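Side-chain contacts in 4-alpha-glucanotransferase (Streptococcus agalactiae, PDB 6M6T), which is an amylomaltase, a 4-alpha-glucanotransferase family enzyme built on a TIM barrel, and binds glycans in two pockets: residues Q41-I46 and S441-T446; V226-M231 and R239-L244. All coordinates share one frame; numbering follows the deposited sequence.

Both contacts are buried, yet they occupy quite different parts of the molecule, on opposite sides of its centre, with nearest atoms about 18 Å apart. Contact 1 belongs to the core of the barrel: strands 43-45 and 443-447, nearly 400 residues apart in sequence, meet through side chains that reach inward past the strand between them. Contact 2 is local and more peripheral, with its centre about 23 Å from that of the chain; it ties helix 226-230 to the loop that follows it. In chemistry, apolar groups dominate contact 1, where Gln45 OE1 takes its hydrogen bond from Tyr392, outside both segments; contact 2 depends on one lysine donating to a backbone carbonyl at a helix end.

Contact 1. Residues Q41-I46 and S441-T446; sequences QKFWQI and SQTTIT
The Phe43 ring presents an edge to Thr443, whose methyl CG2 lies near the ring plane, 3.4 Å from CD2 and 3.5 Å from CE2. Over the centre of one face sits CG of the neighbouring Lys42, 3.4 Å above the plane, and elsewhere the ring meets Tyr292 edge-to-face. Ile46 CG2 lies over one face of the Trp44 indole, offset toward the rim. In Thr443 the rotation that sets CG2 anti to the backbone N turns the methyl, rather than OG1, to the phenylalanine edge at CD2. Further along, CB of Phe43 touches CD1 of Ile445 at 4.4 Å.

The two strands belong to the parallel barrel of a TIM fold and are not neighbours in it: strand 6-10 runs between them, and their axes come no closer than 8.5 Å, inclined at 54°. Contact is therefore made by side chains directed into the barrel, with Leu10 of the middle strand touching both Gln45 and Ile445. The intervening Trp44 and Thr444 point the other way, toward Phe32 of helix 27-38 and onto helix 428-438.

Gln45 is long enough to reach past strand 6-10 to Ile445. With CG opposite the backbone N (chi1 -171°) and the chain extended beyond, OE1 packs 4.1 Å from Ile445 CG1, the side chains crossing at about a right angle. Its hydrogen bond comes from Tyr392 OH, satisfying a polar atom among aliphatic groups; Ile445 itself packs on Tyr392.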
ATOM      1  N   GLN A  41     -19.372  -8.784  -3.710  1.00 51.41           N
ATOM      2  CA  GLN A  41     -18.476  -7.995  -2.888  1.00 40.56           C
ATOM      3  C   GLN A  41     -18.708  -6.511  -3.131  1.00 34.95           C
ATOM      4  O   GLN A  41     -19.306  -6.094  -4.119  1.00 38.68           O
ATOM      5  CB  GLN A  41     -17.021  -8.346  -3.178  1.00 40.23           C
ATOM      6  CG  GLN A  41     -16.650  -9.770  -2.857  1.00 42.94           C
ATOM      7  CD  GLN A  41     -17.036 -10.182  -1.447  1.00 42.85           C
ATOM      8  OE1 GLN A  41     -16.330  -9.888  -0.479  1.00 38.77           O
ATOM      9  NE2 GLN A  41     -18.156 -10.885  -1.330  1.00 40.99           N
ATOM     10  N   LYS A  42     -18.249  -5.707  -2.189  1.00 40.62           N
ATOM     11  CA  LYS A  42     -18.302  -4.258  -2.322  1.00 43.01           C
ATOM     12  C   LYS A  42     -16.930  -3.648  -2.540  1.00 39.86           C
ATOM     13  O   LYS A  42     -16.798  -2.713  -3.336  1.00 40.74           O
ATOM     14  CB  LYS A  42     -18.956  -3.626  -1.082  1.00 37.92           C
ATOM     15  CG  LYS A  42     -19.040  -2.119  -1.131  1.00 38.34           C
ATOM     16  CD  LYS A  42     -20.413  -1.634  -1.513  1.00 42.84           C
ATOM     17  CE  LYS A  42     -20.521  -0.123  -1.371  1.00 42.42           C
ATOM     18  NZ  LYS A  42     -20.067   0.264  -0.017  1.00 47.47           N
ATOM     19  N   PHE A  43     -15.896  -4.193  -1.894  1.00 41.26           N
ATOM     20  CA  PHE A  43     -14.607  -3.519  -1.831  1.00 41.10           C
ATOM     21  C   PHE A  43     -13.484  -4.409  -2.334  1.00 38.68           C
ATOM     22  O   PHE A  43     -13.482  -5.624  -2.111  1.00 40.06           O
ATOM     23  CB  PHE A  43     -14.290  -3.052  -0.386  1.00 39.94           C
ATOM     24  CG  PHE A  43     -15.255  -2.033   0.134  1.00 37.68           C
ATOM     25  CD1 PHE A  43     -15.405  -0.810  -0.502  1.00 42.17           C
ATOM     26  CD2 PHE A  43     -16.039  -2.305   1.233  1.00 38.43           C
ATOM     27  CE1 PHE A  43     -16.319   0.128  -0.035  1.00 43.96           C
ATOM     28  CE2 PHE A  43     -16.961  -1.373   1.705  1.00 40.40           C
ATOM     29  CZ  PHE A  43     -17.105  -0.164   1.069  1.00 39.72           C
ATOM     30  N   TRP A  44     -12.527  -3.769  -3.012  1.00 39.90           N
ATOM     31  CA  TRP A  44     -11.202  -4.315  -3.312  1.00 37.18           C
ATOM     32  C   TRP A  44     -10.214  -3.437  -2.558  1.00 44.55           C
ATOM     33  O   TRP A  44     -10.087  -2.244  -2.871  1.00 44.29           O
ATOM     34  CB  TRP A  44     -10.910  -4.293  -4.823  1.00 37.09           C
ATOM     35  CG  TRP A  44      -9.647  -4.992  -5.228  1.00 34.06           C
ATOM     36  CD1 TRP A  44      -8.743  -5.570  -4.398  1.00 37.19           C
ATOM     37  CD2 TRP A  44      -9.161  -5.222  -6.569  1.00 39.30           C
ATOM     38  NE1 TRP A  44      -7.711  -6.125  -5.127  1.00 40.48           N
ATOM     39  CE2 TRP A  44      -7.953  -5.938  -6.460  1.00 35.55           C
ATOM     40  CE3 TRP A  44      -9.635  -4.900  -7.846  1.00 37.63           C
ATOM     41  CZ2 TRP A  44      -7.213  -6.330  -7.565  1.00 32.98           C
ATOM     42  CZ3 TRP A  44      -8.878  -5.273  -8.939  1.00 42.65           C
ATOM     43  CH2 TRP A  44      -7.681  -5.978  -8.791  1.00 38.18           C
ATOM     44  N   GLN A  45      -9.547  -3.994  -1.544  1.00 41.08           N
ATOM     45  CA  GLN A  45      -8.457  -3.285  -0.882  1.00 41.50           C
ATOM     46  C   GLN A  45      -7.134  -3.713  -1.509  1.00 41.60           C
ATOM     47  O   GLN A  45      -6.813  -4.909  -1.552  1.00 37.48           O
ATOM     48  CB  GLN A  45      -8.433  -3.543   0.624  1.00 39.87           C
ATOM     49  CG  GLN A  45      -7.435  -2.645   1.382  1.00 37.28           C
ATOM     50  CD  GLN A  45      -7.707  -2.571   2.884  1.00 45.95           C
ATOM     51  OE1 GLN A  45      -8.676  -3.146   3.399  1.00 38.45           O
ATOM     52  NE2 GLN A  45      -6.852  -1.855   3.593  1.00 47.19           N
ATOM     53  N   ILE A  46      -6.370  -2.740  -1.987  1.00 33.24           N
ATOM     54  CA  ILE A  46      -5.024  -2.973  -2.476  1.00 38.62           C
ATOM     55  C   ILE A  46      -4.021  -2.360  -1.489  1.00 49.78           C
ATOM     56  O   ILE A  46      -4.392  -1.681  -0.522  1.00 49.69           O
ATOM     57  CB  ILE A  46      -4.832  -2.411  -3.905  1.00 44.02           C
ATOM     58  CG1 ILE A  46      -5.229  -0.931  -3.937  1.00 41.99           C
ATOM     59  CG2 ILE A  46      -5.672  -3.200  -4.917  1.00 42.39           C
ATOM     60  CD1 ILE A  46      -4.512  -0.111  -4.971  1.00 49.52           C
ATOM     61  N   SER A 441     -19.609  -5.562  12.501  1.00 37.33           N
ATOM     62  CA  SER A 441     -18.817  -4.582  11.765  1.00 38.62           C
ATOM     63  C   SER A 441     -19.518  -4.195  10.469  1.00 39.18           C
ATOM     64  O   SER A 441     -20.146  -5.033   9.819  1.00 42.55           O
ATOM     65  CB  SER A 441     -17.421  -5.145  11.456  1.00 39.14           C
ATOM     66  OG  SER A 441     -16.490  -4.938  12.507  1.00 37.19           O
ATOM     67  N   GLN A 442     -19.413  -2.917  10.083  1.00 37.09           N
ATOM     68  CA  GLN A 442     -20.084  -2.495   8.858  1.00 35.95           C
ATOM     69  C   GLN A 442     -19.446  -3.129   7.637  1.00 41.33           C
ATOM     70  O   GLN A 442     -20.158  -3.480   6.688  1.00 42.50           O
ATOM     71  CB  GLN A 442     -20.104  -0.968   8.734  1.00 42.71           C
ATOM     72  CG  GLN A 442     -18.806  -0.298   8.269  1.00 48.61           C
ATOM     73  CD  GLN A 442     -18.881   1.237   8.315  1.00 55.72           C
ATOM     74  OE1 GLN A 442     -18.962   1.846   9.394  1.00 52.35           O
ATOM     75  NE2 GLN A 442     -18.854   1.866   7.140  1.00 61.94           N
ATOM     76  N   THR A 443     -18.126  -3.328   7.662  1.00 41.37           N
ATOM     77  CA  THR A 443     -17.388  -3.931   6.562  1.00 34.94           C
ATOM     78  C   THR A 443     -16.404  -4.952   7.106  1.00 31.42           C
ATOM     79  O   THR A 443     -15.756  -4.714   8.119  1.00 39.86           O
ATOM     80  CB  THR A 443     -16.626  -2.879   5.741  1.00 36.36           C
ATOM     81  OG1 THR A 443     -17.482  -1.765   5.452  1.00 40.77           O
ATOM     82  CG2 THR A 443     -16.134  -3.478   4.432  1.00 37.15           C
ATOM     83  N   THR A 444     -16.299  -6.085   6.434  1.00 37.22           N
ATOM     84  CA  THR A 444     -15.290  -7.089   6.728  1.00 34.96           C
ATOM     85  C   THR A 444     -14.533  -7.394   5.448  1.00 36.24           C
ATOM     86  O   THR A 444     -15.122  -7.428   4.360  1.00 41.09           O
ATOM     87  CB  THR A 444     -15.915  -8.372   7.279  1.00 40.79           C
ATOM     88  OG1 THR A 444     -16.941  -8.823   6.377  1.00 39.11           O
ATOM     89  CG2 THR A 444     -16.504  -8.136   8.696  1.00 33.33           C
ATOM     90  N   ILE A 445     -13.228  -7.603   5.582  1.00 36.63           N
ATOM     91  CA  ILE A 445     -12.347  -7.823   4.439  1.00 38.61           C
ATOM     92  C   ILE A 445     -11.676  -9.178   4.583  1.00 42.98           C
ATOM     93  O   ILE A 445     -11.141  -9.508   5.648  1.00 40.51           O
ATOM     94  CB  ILE A 445     -11.289  -6.718   4.304  1.00 39.21           C
ATOM     95  CG1 ILE A 445     -11.950  -5.349   4.373  1.00 40.07           C
ATOM     96  CG2 ILE A 445     -10.572  -6.862   2.994  1.00 38.53           C
ATOM     97  CD1 ILE A 445     -12.820  -5.078   3.186  1.00 37.41           C
ATOM     98  N   THR A 446     -11.691  -9.951   3.505  1.00 44.76           N
ATOM     99  CA  THR A 446     -11.153 -11.300   3.497  1.00 43.25           C
ATOM    100  C   THR A 446      -9.836 -11.321   2.737  1.00 41.94           C
ATOM    101  O   THR A 446      -9.742 -10.789   1.627  1.00 34.24           O
ATOM    102  CB  THR A 446     -12.155 -12.263   2.879  1.00 46.35           C
ATOM    103  OG1 THR A 446     -13.331 -12.286   3.706  1.00 45.96           O
ATOM    104  CG2 THR A 446     -11.543 -13.669   2.770  1.00 51.25           C
TER

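Contact 2. Residues V226-M231 and R239-L244; sequences VEVWTM and RDKQPL
Val228 and Lys241 have the nearest CA atoms, 7.3 Å apart, where the short helix 226-230 meets the loop leading to strand 245-249. This excursion separates barrel strands 212-217 and 292-295 of the TIM fold. The helix ends as Met231 N bonds Glu227 O and Met231 departs from helical angles. Lys241 has left-handed backbone angles (phi 57°, psi 37°), and its CB is directed at the helix.

A flexible, cationic side chain suits this place. Extended beyond CG, the lysine runs its methylenes past the Val228 carbonyl, CD standing 3.6 Å from Val228 O. Branched Val228 packs on that aliphatic part, its CG1 4.4 Å from Lys241 CG. NZ then donates to Trp229 O over 3.1 Å, in the carbonyl plane on a lone pair, with a C=O...N angle of 133°. Ile167 O is a second acceptor, so two backbone oxygens grip the ammonium; its charge probably also favours the helix's carbonyl end. The indole of Trp229 runs obliquely beside the lysine end, CD1 4.1 Å from Lys241 NZ, with NE1 bonded to Ile166 O and Arg169 in a cation-pi pair.

Thr230 N and OG1 both donate to Val226 O from opposite faces of its carbonyl plane, OG1 at 3.1 Å.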
ATOM      1  N   VAL A 226      11.817  12.244  -3.768  1.00 48.49           N
ATOM      2  CA  VAL A 226      11.696  13.545  -4.407  1.00 44.49           C
ATOM      3  C   VAL A 226      11.172  14.589  -3.433  1.00 49.03           C
ATOM      4  O   VAL A 226      11.325  15.792  -3.673  1.00 49.70           O
ATOM      5  CB  VAL A 226      10.797  13.437  -5.655  1.00 46.65           C
ATOM      6  CG1 VAL A 226       9.353  13.172  -5.277  1.00 43.02           C
ATOM      7  CG2 VAL A 226      10.890  14.692  -6.488  1.00 48.51           C
ATOM      8  N   GLU A 227      10.576  14.164  -2.319  1.00 48.49           N
ATOM      9  CA  GLU A 227      10.049  15.125  -1.351  1.00 54.27           C
ATOM     10  C   GLU A 227      11.144  15.627  -0.412  1.00 52.86           C
ATOM     11  O   GLU A 227      11.210  16.826  -0.109  1.00 50.58           O
ATOM     12  CB  GLU A 227       8.892  14.496  -0.559  1.00 54.82           C
ATOM     13  CG  GLU A 227       7.522  14.640  -1.231  1.00 58.70           C
ATOM     14  CD  GLU A 227       7.225  13.524  -2.230  1.00 57.03           C
ATOM     15  OE1 GLU A 227       7.806  12.419  -2.092  1.00 52.53           O
ATOM     16  OE2 GLU A 227       6.401  13.749  -3.148  1.00 62.31           O
ATOM     17  N   VAL A 228      11.999  14.720   0.065  1.00 52.49           N
ATOM     18  CA  VAL A 228      13.193  15.099   0.815  1.00 49.17           C
ATOM     19  C   VAL A 228      14.096  15.984  -0.022  1.00 50.29           C
ATOM     20  O   VAL A 228      14.843  16.813   0.514  1.00 46.69           O
ATOM     21  CB  VAL A 228      13.916  13.823   1.283  1.00 51.84           C
ATOM     22  CG1 VAL A 228      15.258  14.155   1.911  1.00 54.02           C
ATOM     23  CG2 VAL A 228      13.034  13.053   2.260  1.00 56.98           C
ATOM     24  N   TRP A 229      14.036  15.828  -1.348  1.00 50.86           N
ATOM     25  CA  TRP A 229      14.821  16.635  -2.270  1.00 48.81           C
ATOM     26  C   TRP A 229      14.221  18.032  -2.483  1.00 55.78           C
ATOM     27  O   TRP A 229      14.871  19.046  -2.199  1.00 58.58           O
ATOM     28  CB  TRP A 229      14.947  15.891  -3.593  1.00 48.46           C
ATOM     29  CG  TRP A 229      16.010  16.414  -4.465  1.00 52.69           C
ATOM     30  CD1 TRP A 229      17.267  16.784  -4.089  1.00 46.41           C
ATOM     31  CD2 TRP A 229      15.924  16.642  -5.873  1.00 52.16           C
ATOM     32  NE1 TRP A 229      17.964  17.233  -5.172  1.00 48.39           N
ATOM     33  CE2 TRP A 229      17.166  17.155  -6.284  1.00 50.73           C
ATOM     34  CE3 TRP A 229      14.914  16.474  -6.825  1.00 44.12           C
ATOM     35  CZ2 TRP A 229      17.432  17.489  -7.612  1.00 45.04           C
ATOM     36  CZ3 TRP A 229      15.176  16.819  -8.138  1.00 45.42           C
ATOM     37  CH2 TRP A 229      16.426  17.316  -8.520  1.00 45.37           C
ATOM     38  N   THR A 230      12.981  18.108  -2.992  1.00 52.48           N
ATOM     39  CA  THR A 230      12.395  19.395  -3.358  1.00 49.42           C
ATOM     40  C   THR A 230      11.782  20.144  -2.182  1.00 55.66           C
ATOM     41  O   THR A 230      11.582  21.364  -2.276  1.00 63.49           O
ATOM     42  CB  THR A 230      11.303  19.213  -4.407  1.00 51.96           C
ATOM     43  OG1 THR A 230      10.139  18.686  -3.771  1.00 52.84           O
ATOM     44  CG2 THR A 230      11.741  18.261  -5.493  1.00 57.86           C
ATOM     45  N   MET A 231      11.448  19.454  -1.096  1.00 52.65           N
ATOM     46  CA  MET A 231      10.747  20.068   0.033  1.00 55.91           C
ATOM     47  C   MET A 231      11.364  19.596   1.347  1.00 56.72           C
ATOM     48  O   MET A 231      10.689  18.983   2.182  1.00 51.20           O
ATOM     49  CB  MET A 231       9.260  19.729  -0.022  1.00 54.70           C
ATOM     50  CG  MET A 231       8.481  20.331  -1.184  1.00 59.16           C
ATOM     51  SD  MET A 231       6.752  19.777  -1.124  1.00 72.82           S
ATOM     52  CE  MET A 231       6.892  18.117  -1.795  1.00 53.22           C
ATOM     53  N   ARG A 239      22.091  19.767   6.608  1.00 64.77           N
ATOM     54  CA  ARG A 239      22.465  20.470   5.385  1.00 64.94           C
ATOM     55  C   ARG A 239      22.734  19.517   4.226  1.00 69.69           C
ATOM     56  O   ARG A 239      22.461  19.867   3.069  1.00 74.76           O
ATOM     57  CB  ARG A 239      23.690  21.346   5.637  1.00 69.98           C
ATOM     58  CG  ARG A 239      23.364  22.706   6.233  1.00 77.74           C
ATOM     59  CD  ARG A 239      24.564  23.308   6.975  1.00 84.45           C
ATOM     60  NE  ARG A 239      24.754  22.720   8.302  1.00 90.13           N
ATOM     61  CZ  ARG A 239      24.375  23.292   9.445  1.00 96.70           C
ATOM     62  NH1 ARG A 239      23.773  24.478   9.431  1.00 98.14           N
ATOM     63  NH2 ARG A 239      24.592  22.679  10.608  1.00 93.69           N
ATOM     64  N   ASP A 240      23.265  18.320   4.492  1.00 63.79           N
ATOM     65  CA  ASP A 240      23.424  17.329   3.431  1.00 71.52           C
ATOM     66  C   ASP A 240      22.290  16.295   3.434  1.00 63.92           C
ATOM     67  O   ASP A 240      22.492  15.132   3.066  1.00 59.77           O
ATOM     68  CB  ASP A 240      24.805  16.672   3.504  1.00 76.15           C
ATOM     69  CG  ASP A 240      25.778  17.220   2.422  1.00 92.89           C
ATOM     70  OD1 ASP A 240      25.309  17.958   1.511  1.00 84.47           O
ATOM     71  OD2 ASP A 240      27.001  16.916   2.475  1.00 90.11           O
ATOM     72  N   LYS A 241      21.104  16.722   3.884  1.00 59.85           N
ATOM     73  CA  LYS A 241      19.820  16.040   3.692  1.00 56.43           C
ATOM     74  C   LYS A 241      19.800  14.607   4.227  1.00 63.49           C
ATOM     75  O   LYS A 241      19.149  13.721   3.659  1.00 63.95           O
ATOM     76  CB  LYS A 241      19.392  16.081   2.224  1.00 53.42           C
ATOM     77  CG  LYS A 241      18.452  17.231   1.929  1.00 53.27           C
ATOM     78  CD  LYS A 241      18.399  17.610   0.454  1.00 50.55           C
ATOM     79  CE  LYS A 241      17.581  18.890   0.286  1.00 50.98           C
ATOM     80  NZ  LYS A 241      17.724  19.492  -1.066  1.00 57.11           N
ATOM     81  N   GLN A 242      20.472  14.380   5.367  1.00 59.47           N
ATOM     82  CA  GLN A 242      20.358  13.071   5.986  1.00 54.29           C
ATOM     83  C   GLN A 242      19.515  13.153   7.250  1.00 56.42           C
ATOM     84  O   GLN A 242      19.517  14.171   7.955  1.00 53.24           O
ATOM     85  CB  GLN A 242      21.731  12.484   6.318  1.00 53.71           C
ATOM     86  CG  GLN A 242      22.761  12.854   5.276  1.00 61.94           C
ATOM     87  CD  GLN A 242      23.648  11.699   4.896  1.00 63.70           C
ATOM     88  OE1 GLN A 242      23.494  10.583   5.410  1.00 59.85           O
ATOM     89  NE2 GLN A 242      24.590  11.955   3.990  1.00 62.25           N
ATOM     90  N   PRO A 243      18.766  12.094   7.549  1.00 60.60           N
ATOM     91  CA  PRO A 243      17.791  12.160   8.648  1.00 63.18           C
ATOM     92  C   PRO A 243      18.461  12.348  10.008  1.00 57.58           C
ATOM     93  O   PRO A 243      19.354  11.584  10.388  1.00 49.30           O
ATOM     94  CB  PRO A 243      17.065  10.812   8.554  1.00 56.51           C
ATOM     95  CG  PRO A 243      17.385  10.299   7.199  1.00 49.94           C
ATOM     96  CD  PRO A 243      18.715  10.809   6.837  1.00 52.83           C
ATOM     97  N   LEU A 244      18.015  13.383  10.738  1.00 55.87           N
ATOM     98  CA  LEU A 244      18.431  13.570  12.130  1.00 55.11           C
ATOM     99  C   LEU A 244      17.927  12.426  12.995  1.00 56.21           C
ATOM    100  O   LEU A 244      18.704  11.798  13.728  1.00 56.85           O
ATOM    101  CB  LEU A 244      17.911  14.902  12.677  1.00 50.12           C
ATOM    102  CG  LEU A 244      18.341  16.233  12.059  1.00 52.14           C
ATOM    103  CD1 LEU A 244      17.826  17.428  12.887  1.00 49.49           C
ATOM    104  CD2 LEU A 244      19.857  16.257  11.875  1.00 54.16           C
TER